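Local coordinates for protein glycoside hydrolase, family 11\:clostridium cellulosome enzyme, dockerin type i\:polysaccharide (Clostridium thermocellum, PDB 2C71) that probably removes acetyl groups from acetylated xylan as a metal-dependent carbohydrate esterase of family 4, related to the peptidoglycan deacetylases, at residues 128-131 with 132-135. Numbering follows the deposited sequence.
Sequences DWIP and STTA
In T133 the hydroxyl stands between the backbone N and the carbonyl carbon (chi1 69°), which sets OG1 against the carbonyl oxygen of I130 and leaves CG2 beside the backbone N. I130 has CG2 anti to its own N, and this methyl reaches forward along the turn: it lies 3.9 Å from T133 CG2 and 3.5 Å from S132 OG, in van der Waals contact. The backbone from I130 to T133 forms a type I beta turn, with P131 and S132 at its corners. Its closing bond runs from T133 N to I130 O, 3.0 Å long and nearly straight at the hydrogen (167°); the donor approaches from above the carbonyl plane, 41° out of it. T133 OG1 is also 3.0 Å from I130 O, but its proton may go instead to the carbonyl oxygen of N127, so that bond is not settled. R138 donates to both oxygens, NH2 to I130 O and NE to T133 OG1, and thus ties the turn to the following helix. A water donates to T133 O (2.7 Å) and appears to donate to P131 O as well, though that short distance is doubtful because P131 is modelled in two conformers. The turn belongs to the loop between strand 119-120 and helix 135-145 of the NodB homology fold; the I130 side chain lies about 13 Å from the bound magnesium ion. T134 is the N-cap of helix 135-145, while D128, two residues before the turn, hydrogen-bonds H155 at the end of strand 151-155 and T164 at the start of helix 164-177.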
loop_
_atom_site.group_PDB
_atom_site.type_symbol
_atom_site.label_atom_id
_atom_site.label_comp_id
_atom_site.label_asym_id
_atom_site.label_seq_id
_atom_site.Cartn_x
_atom_site.Cartn_y
_atom_site.Cartn_z
ATOM N N ASP A 128 -7.565 4.757 10.089
ATOM C CA ASP A 128 -7.235 6.042 9.483
ATOM C C ASP A 128 -8.128 6.411 8.330
ATOM O O ASP A 128 -7.860 7.397 7.637
ATOM C CB ASP A 128 -5.749 6.130 9.110
ATOM C CG ASP A 128 -5.411 5.533 7.768
ATOM O OD1 ASP A 128 -5.962 4.457 7.467
ATOM O OD2 ASP A 128 -4.576 6.151 7.043
ATOM N N TRP A 129 -9.222 5.679 8.164
ATOM C CA TRP A 129 -10.340 6.039 7.281
ATOM C C TRP A 129 -11.467 6.731 8.044
ATOM O O TRP A 129 -12.513 7.023 7.455
ATOM C CB TRP A 129 -10.847 4.819 6.528
ATOM C CG TRP A 129 -11.432 3.782 7.451
ATOM C CD1 TRP A 129 -12.730 3.642 7.801
ATOM C CD2 TRP A 129 -10.712 2.759 8.145
ATOM N NE1 TRP A 129 -12.862 2.593 8.697
ATOM C CE2 TRP A 129 -11.636 2.032 8.905
ATOM C CE3 TRP A 129 -9.365 2.340 8.132
ATOM C CZ2 TRP A 129 -11.248 0.928 9.707
ATOM C CZ3 TRP A 129 -8.998 1.248 8.912
ATOM C CH2 TRP A 129 -9.922 0.595 9.682
ATOM N N ILE A 130 -11.281 6.942 9.342
ATOM C CA ILE A 130 -12.306 7.513 10.223
ATOM C C ILE A 130 -11.871 8.940 10.554
ATOM O O ILE A 130 -10.899 9.129 11.319
ATOM C CB ILE A 130 -12.455 6.643 11.492
ATOM C CG1 ILE A 130 -12.804 5.205 11.075
ATOM C CG2 ILE A 130 -13.496 7.268 12.417
ATOM C CD1 ILE A 130 -12.935 4.221 12.268
ATOM N N PRO A 131 -12.421 9.965 9.873
ATOM C CA PRO A 131 -11.912 11.342 10.050
ATOM C C PRO A 131 -11.922 11.909 11.444
ATOM O O PRO A 131 -11.212 12.875 11.715
ATOM C CB PRO A 131 -12.787 12.200 9.114
ATOM C CG PRO A 131 -13.167 11.306 8.048
ATOM C CD PRO A 131 -13.385 9.907 8.755
ATOM N N SER A 132 -12.737 11.386 12.344
ATOM C CA SER A 132 -12.706 11.882 13.703
ATOM C C SER A 132 -11.456 11.440 14.465
ATOM O O SER A 132 -11.183 12.010 15.538
ATOM C CB SER A 132 -13.959 11.415 14.452
ATOM O OG SER A 132 -13.964 10.001 14.533
ATOM N N THR A 133 -10.676 10.476 13.975
ATOM C CA THR A 133 -9.512 9.994 14.720
ATOM C C THR A 133 -8.318 10.905 14.388
ATOM O O THR A 133 -8.108 11.309 13.242
ATOM C CB THR A 133 -9.190 8.537 14.481
ATOM O OG1 THR A 133 -8.704 8.299 13.140
ATOM C CG2 THR A 133 -10.375 7.620 14.755
ATOM N N THR A 134 -7.530 11.208 15.402
ATOM C CA THR A 134 -6.448 12.187 15.293
ATOM C C THR A 134 -5.149 11.551 14.820
ATOM O O THR A 134 -4.975 10.328 14.796
ATOM C CB THR A 134 -6.225 12.838 16.660
ATOM O OG1 THR A 134 -5.721 11.815 17.531
ATOM C CG2 THR A 134 -7.484 13.503 17.197
ATOM N N ALA A 135 -4.182 12.400 14.481
ATOM C CA ALA A 135 -2.825 11.937 14.158
ATOM C C ALA A 135 -2.287 11.064 15.270
ATOM O O ALA A 135 -1.694 10.017 15.031
ATOM C CB ALA A 135 -1.897 13.089 13.889
HETATM O O HOH W 1 -8.865 13.682 12.131
#